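PDB 2HEK: HD domain-containing protein from Aquifex aeolicus, which is of uncertain function but binds GDP and a zinc ion and may hydrolyse dGTP. Local coordinates for residues A47-F52 with L166-Y171; E73-K78 with Q124-E129. All coordinates share one frame; numbering follows the deposited sequence.

Contact 1: A47-F52 with L166-Y171; sequences AQHTRF and LRRDAY. With PO4 (phosphate ion), chain C.
The imidazole of H49 has the backbone carbonyl R168 O over one face, 4.1 Å above the ring plane and displaced toward the rim. The carboxylate carbon D169 CG lies at the ring edge close to that plane, as does A47 CA. The carboxylate itself is turned 57° from the ring. The ring of F172, three residues on in the same helix, stacks with that of H49. Alongside, the aliphatic part of R168 runs past the histidine in the reverse direction, with R168 CG 4.2 Å from H49 CG. A bend at chi3 (-51°) directs the guanidinium away from the imidazole; its NH2 forms salt bridges with D164 and D7. D169 is likewise anchored elsewhere, through OD2 to Y221.

The guanidinium of R51 meets a phosphate ion, probably from the crystallisation liquor, at its edge: R51 NH1 donates to PO4 O2 at 3.0 Å with an N-H...O angle of 136°. NH1 also pairs with D85, a zinc ligand, making R51 a second-shell residue of the metal site. The weak 3.2 Å bond from F52 N to T50 OG1 caps helix 51-69.

The contact thus joins the loop leading into helix 51-69 to helix 160-173 in the HD domain. L166, D169 and A170 pack on helix 203-221, D7 ties in strand 2-7, and Y171 stacks on Y171 of the second subunit.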
loop_
_atom_site.group_PDB
_atom_site.type_symbol
_atom_site.label_atom_id
_atom_site.label_comp_id
_atom_site.label_asym_id
_atom_site.label_seq_id
_atom_site.Cartn_x
_atom_site.Cartn_y
_atom_site.Cartn_z
ATOM N N ALA A 47 17.673 -7.612 -0.381
ATOM C CA ALA A 47 17.545 -8.600 0.731
ATOM C C ALA A 47 18.633 -8.391 1.762
ATOM O O ALA A 47 19.399 -9.321 2.064
ATOM C CB ALA A 47 17.611 -10.076 0.214
ATOM N N GLN A 48 18.663 -7.205 2.355
ATOM C CA GLN A 48 19.753 -6.837 3.286
ATOM C C GLN A 48 19.331 -6.959 4.751
ATOM O O GLN A 48 20.125 -6.698 5.633
ATOM C CB GLN A 48 20.164 -5.373 3.016
ATOM C CG GLN A 48 20.670 -5.118 1.589
ATOM C CD GLN A 48 22.030 -5.707 1.388
ATOM O OE1 GLN A 48 22.416 -6.016 0.292
ATOM N NE2 GLN A 48 22.756 -5.881 2.460
ATOM N N HIS A 49 18.074 -7.327 5.006
ATOM C CA HIS A 49 17.562 -7.382 6.387
ATOM C C HIS A 49 18.315 -8.455 7.197
ATOM O O HIS A 49 18.808 -9.480 6.623
ATOM C CB HIS A 49 16.061 -7.677 6.402
ATOM C CG HIS A 49 15.659 -8.804 5.485
ATOM N ND1 HIS A 49 14.906 -9.889 5.904
ATOM C CD2 HIS A 49 15.898 -9.001 4.169
ATOM C CE1 HIS A 49 14.697 -10.700 4.882
ATOM N NE2 HIS A 49 15.313 -10.198 3.823
ATOM N N THR A 50 18.437 -8.217 8.511
ATOM C CA THR A 50 19.223 -9.115 9.365
ATOM C C THR A 50 18.386 -9.838 10.400
ATOM O O THR A 50 17.191 -9.522 10.584
ATOM C CB THR A 50 20.363 -8.366 10.087
ATOM O OG1 THR A 50 19.816 -7.663 11.198
ATOM C CG2 THR A 50 21.032 -7.352 9.175
ATOM N N ARG A 51 19.001 -10.834 11.056
ATOM C CA ARG A 51 18.318 -11.617 12.110
ATOM C C ARG A 51 17.904 -10.756 13.312
ATOM O O ARG A 51 16.932 -11.074 14.025
ATOM C CB ARG A 51 19.219 -12.792 12.541
ATOM C CG ARG A 51 19.254 -13.802 11.390
ATOM C CD ARG A 51 19.458 -15.232 11.842
ATOM N NE ARG A 51 19.322 -16.097 10.664
ATOM C CZ ARG A 51 18.186 -16.614 10.197
ATOM N NH1 ARG A 51 17.013 -16.431 10.807
ATOM N NH2 ARG A 51 18.235 -17.342 9.089
ATOM N N PHE A 52 18.600 -9.632 13.478
ATOM C CA PHE A 52 18.290 -8.644 14.553
ATOM C C PHE A 52 16.895 -8.094 14.368
ATOM O O PHE A 52 16.043 -8.196 15.265
ATOM C CB PHE A 52 19.340 -7.530 14.557
ATOM C CG PHE A 52 19.164 -6.496 15.656
ATOM C CD1 PHE A 52 19.877 -6.609 16.845
ATOM C CD2 PHE A 52 18.362 -5.371 15.459
ATOM C CE1 PHE A 52 19.757 -5.643 17.854
ATOM C CE2 PHE A 52 18.195 -4.402 16.459
ATOM C CZ PHE A 52 18.912 -4.551 17.698
ATOM N N LEU A 166 8.192 -14.482 6.595
ATOM C CA LEU A 166 7.553 -14.499 5.274
ATOM C C LEU A 166 7.275 -13.080 4.826
ATOM O O LEU A 166 7.592 -12.705 3.697
ATOM C CB LEU A 166 6.250 -15.317 5.249
ATOM C CG LEU A 166 6.422 -16.841 5.365
ATOM C CD1 LEU A 166 5.008 -17.458 5.548
ATOM C CD2 LEU A 166 7.165 -17.420 4.110
ATOM N N ARG A 167 6.682 -12.288 5.718
ATOM C CA ARG A 167 6.391 -10.853 5.438
ATOM C C ARG A 167 7.653 -10.007 5.248
ATOM O O ARG A 167 7.736 -9.158 4.339
ATOM C CB ARG A 167 5.465 -10.262 6.533
ATOM C CG ARG A 167 5.098 -8.730 6.400
ATOM C CD ARG A 167 3.969 -8.136 7.479
ATOM N NE ARG A 167 3.559 -6.829 6.996
ATOM C CZ ARG A 167 2.504 -6.197 7.451
ATOM N NH1 ARG A 167 1.749 -6.767 8.392
ATOM N NH2 ARG A 167 2.186 -5.019 6.955
ATOM N N ARG A 168 8.649 -10.179 6.108
ATOM C CA ARG A 168 9.854 -9.376 6.001
ATOM C C ARG A 168 10.660 -9.744 4.721
ATOM O O ARG A 168 11.182 -8.855 4.015
ATOM C CB ARG A 168 10.714 -9.555 7.286
ATOM C CG ARG A 168 11.957 -8.609 7.402
ATOM C CD ARG A 168 12.671 -8.713 8.817
ATOM N NE ARG A 168 11.639 -8.554 9.849
ATOM C CZ ARG A 168 11.205 -7.387 10.305
ATOM N NH1 ARG A 168 11.763 -6.240 9.902
ATOM N NH2 ARG A 168 10.207 -7.373 11.162
ATOM N N ASP A 169 10.775 -11.051 4.437
ATOM C CA ASP A 169 11.465 -11.524 3.237
ATOM C C ASP A 169 10.782 -10.941 2.003
ATOM O O ASP A 169 11.467 -10.461 1.114
ATOM C CB ASP A 169 11.514 -13.061 3.172
ATOM C CG ASP A 169 12.379 -13.685 4.292
ATOM O OD1 ASP A 169 13.079 -12.955 5.015
ATOM O OD2 ASP A 169 12.349 -14.920 4.456
ATOM N N ALA A 170 9.444 -10.915 1.985
ATOM C CA ALA A 170 8.694 -10.388 0.823
ATOM C C ALA A 170 8.953 -8.894 0.704
ATOM O O ALA A 170 9.151 -8.391 -0.374
ATOM C CB ALA A 170 7.218 -10.620 0.988
ATOM N N TYR A 171 8.936 -8.187 1.830
ATOM C CA TYR A 171 9.072 -6.731 1.859
ATOM C C TYR A 171 10.439 -6.318 1.322
ATOM O O TYR A 171 10.546 -5.376 0.543
ATOM C CB TYR A 171 8.912 -6.230 3.316
ATOM C CG TYR A 171 8.905 -4.724 3.459
ATOM C CD1 TYR A 171 7.707 -4.004 3.317
ATOM C CD2 TYR A 171 10.101 -4.015 3.775
ATOM C CE1 TYR A 171 7.685 -2.594 3.439
ATOM C CE2 TYR A 171 10.086 -2.620 3.965
ATOM C CZ TYR A 171 8.848 -1.926 3.778
ATOM O OH TYR A 171 8.784 -0.550 3.886
HETATM P P PO4 C . 14.409 -19.037 11.718
HETATM O O1 PO4 C . 15.271 -19.118 12.963
HETATM O O2 PO4 C . 14.293 -17.621 11.215
HETATM O O3 PO4 C . 15.028 -19.911 10.639
HETATM O O4 PO4 C . 13.073 -19.631 12.007
#

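Contact 2: E73-K78 with Q124-E129; sequences EKELVK and QDYSHE
Y126 reaches across to helix 74-82 with its ring laid against L76 and its hydroxyl directed at E75. The methyl L76 CD1 stands over one face in a CH-pi contact, 3.9 Å from the centroid of the Y126 ring and only 14° off the ring normal. Its closest ring carbon is Y126 CE2, also 3.9 Å away, so the methyl sits slightly toward that rim.

E75 approaches from a different side. Its CG lies at the ring edge, 3.1 Å from Y126 OH, and its CB is 3.3 Å from the same oxygen, so the hydroxyl rests on the aliphatic part of the glutamate. The E75 chain crosses the tyrosine at about a right angle, while its carboxylate is nearly coplanar with the ring. In the HD domain's helical bundle, this contact packs helix 74-82 against the loop entering helix 128-139. That loop ends at S127, the N-cap residue, whose OG caps D130 N.

The bend at chi2 (67°) of E75 carries the carboxylate onward to K78, where K78 NZ pairs with E75 OE1 in a salt bridge at 3.3 Å, whose hydrogen bond is weak. K78 has a second anionic partner in E63 of helix 51-69. The amide L76 N is 3.4 Å from Y126 OH, but the angle is too poor for a hydrogen bond. An alanine in place of Y126 is likely to cost L76 CD1 its aromatic face and open a gap beside E75 CG. Helix 128-139 adds further contacts, R133 and L134 to L76 and I131 to Y126, while E75 and D125 both touch A18 of helix 17-23.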
loop_
_atom_site.group_PDB
_atom_site.type_symbol
_atom_site.label_atom_id
_atom_site.label_comp_id
_atom_site.label_asym_id
_atom_site.label_seq_id
_atom_site.Cartn_x
_atom_site.Cartn_y
_atom_site.Cartn_z
ATOM N N GLU A 73 0.913 -16.574 30.082
ATOM C CA GLU A 73 2.357 -16.412 30.182
ATOM C C GLU A 73 2.893 -15.611 29.000
ATOM O O GLU A 73 3.822 -16.048 28.327
ATOM C CB GLU A 73 3.040 -17.795 30.219
ATOM C CG GLU A 73 2.557 -18.750 31.363
ATOM C CD GLU A 73 3.548 -19.872 31.552
ATOM O OE1 GLU A 73 4.680 -19.593 32.018
ATOM O OE2 GLU A 73 3.240 -21.023 31.169
ATOM N N LYS A 74 2.288 -14.466 28.732
ATOM C CA LYS A 74 2.646 -13.652 27.559
ATOM C C LYS A 74 4.115 -13.214 27.566
ATOM O O LYS A 74 4.826 -13.372 26.567
ATOM C CB LYS A 74 1.700 -12.447 27.457
ATOM C CG LYS A 74 2.048 -11.435 26.319
ATOM C CD LYS A 74 0.927 -10.398 26.095
ATOM C CE LYS A 74 0.641 -9.556 27.335
ATOM N NZ LYS A 74 -0.173 -8.341 26.965
ATOM N N GLU A 75 4.596 -12.676 28.678
ATOM C CA GLU A 75 5.963 -12.135 28.660
ATOM C C GLU A 75 6.973 -13.229 28.365
ATOM O O GLU A 75 7.929 -13.029 27.614
ATOM C CB GLU A 75 6.308 -11.383 29.951
ATOM C CG GLU A 75 7.764 -10.823 29.966
ATOM C CD GLU A 75 8.021 -9.696 28.938
ATOM O OE1 GLU A 75 7.073 -9.242 28.221
ATOM O OE2 GLU A 75 9.184 -9.254 28.877
ATOM N N LEU A 76 6.733 -14.418 28.905
ATOM C CA LEU A 76 7.730 -15.475 28.765
ATOM C C LEU A 76 7.798 -15.940 27.312
ATOM O O LEU A 76 8.883 -16.184 26.791
ATOM C CB LEU A 76 7.398 -16.664 29.685
ATOM C CG LEU A 76 8.381 -17.815 29.547
ATOM C CD1 LEU A 76 9.721 -17.405 30.179
ATOM C CD2 LEU A 76 7.826 -19.069 30.196
ATOM N N VAL A 77 6.630 -16.098 26.672
ATOM C CA VAL A 77 6.606 -16.567 25.285
ATOM C C VAL A 77 7.163 -15.461 24.375
ATOM O O VAL A 77 7.833 -15.771 23.407
ATOM C CB VAL A 77 5.212 -17.095 24.843
ATOM C CG1 VAL A 77 4.206 -16.007 24.789
ATOM C CG2 VAL A 77 5.275 -17.756 23.442
ATOM N N LYS A 78 6.931 -14.186 24.715
ATOM C CA LYS A 78 7.471 -13.075 23.922
ATOM C C LYS A 78 8.976 -13.141 23.973
ATOM O O LYS A 78 9.666 -12.980 22.939
ATOM C CB LYS A 78 7.009 -11.703 24.434
ATOM C CG LYS A 78 5.556 -11.337 24.019
ATOM C CD LYS A 78 5.036 -10.170 24.863
ATOM C CE LYS A 78 6.003 -8.940 24.847
ATOM N NZ LYS A 78 5.485 -7.830 25.758
ATOM N N GLN A 124 17.269 -12.252 36.298
ATOM C CA GLN A 124 16.703 -11.086 36.964
ATOM C C GLN A 124 15.181 -11.099 37.012
ATOM O O GLN A 124 14.583 -10.551 37.944
ATOM C CB GLN A 124 17.206 -9.775 36.311
ATOM C CG GLN A 124 18.742 -9.672 36.249
ATOM C CD GLN A 124 19.411 -10.047 37.575
ATOM O OE1 GLN A 124 19.072 -9.481 38.625
ATOM N NE2 GLN A 124 20.364 -11.010 37.535
ATOM N N ASP A 125 14.553 -11.708 36.011
ATOM C CA ASP A 125 13.103 -11.743 35.912
ATOM C C ASP A 125 12.467 -13.139 36.072
ATOM O O ASP A 125 11.278 -13.221 36.397
ATOM C CB ASP A 125 12.680 -11.164 34.556
ATOM C CG ASP A 125 13.181 -9.733 34.350
ATOM O OD1 ASP A 125 12.809 -8.871 35.177
ATOM O OD2 ASP A 125 13.954 -9.489 33.380
ATOM N N TYR A 126 13.225 -14.215 35.828
ATOM C CA TYR A 126 12.615 -15.575 35.761
ATOM C C TYR A 126 13.373 -16.554 36.647
ATOM O O TYR A 126 14.575 -16.424 36.781
ATOM C CB TYR A 126 12.557 -16.089 34.299
ATOM C CG TYR A 126 11.452 -15.369 33.532
ATOM C CD1 TYR A 126 11.741 -14.302 32.685
ATOM C CD2 TYR A 126 10.115 -15.693 33.755
ATOM C CE1 TYR A 126 10.706 -13.608 32.030
ATOM C CE2 TYR A 126 9.083 -15.008 33.130
ATOM C CZ TYR A 126 9.388 -13.977 32.260
ATOM O OH TYR A 126 8.326 -13.314 31.659
ATOM N N SER A 127 12.651 -17.527 37.219
ATOM C CA SER A 127 13.219 -18.627 38.016
ATOM C C SER A 127 14.081 -19.515 37.128
ATOM O O SER A 127 13.926 -19.499 35.894
ATOM C CB SER A 127 12.071 -19.453 38.568
ATOM O OG SER A 127 11.379 -20.108 37.501
ATOM N N HIS A 128 14.976 -20.307 37.733
ATOM C CA HIS A 128 15.730 -21.323 37.006
ATOM C C HIS A 128 14.825 -22.226 36.133
ATOM O O HIS A 128 15.188 -22.550 34.992
ATOM C CB HIS A 128 16.505 -22.237 38.008
ATOM C CG HIS A 128 17.357 -23.259 37.341
ATOM N ND1 HIS A 128 18.712 -23.088 37.154
ATOM C CD2 HIS A 128 17.041 -24.428 36.741
ATOM C CE1 HIS A 128 19.200 -24.123 36.490
ATOM N NE2 HIS A 128 18.208 -24.953 36.226
ATOM N N GLU A 129 13.691 -22.671 36.690
ATOM C CA GLU A 129 12.723 -23.536 35.974
ATOM C C GLU A 129 12.101 -22.822 34.750
ATOM O O GLU A 129 11.996 -23.408 33.695
ATOM C CB GLU A 129 11.607 -23.945 36.917
ATOM C CG GLU A 129 10.388 -24.718 36.344
ATOM C CD GLU A 129 10.693 -25.975 35.486
ATOM O OE1 GLU A 129 11.856 -26.481 35.422
ATOM O OE2 GLU A 129 9.712 -26.473 34.855
#

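How the contacts relate
Both segments of contact 2 fall in the stretch of chain between the two segments of contact 1. Their centres are 27 Å apart and their nearest atoms about 11 Å apart, so they do not touch; the chain links them through two helices, since helix 74-82 comes next after helix 51-69. Contact 1 borders the zinc site formed by H54, D85 and D161: the side chain of D169 is about 9 Å from the metal, and that of R168 about 4 Å from the side chain of H54. Its F52 also lines a GDP pocket. Contact 2 lies away from these sites, although its helix 74-82 ends three residues before D85.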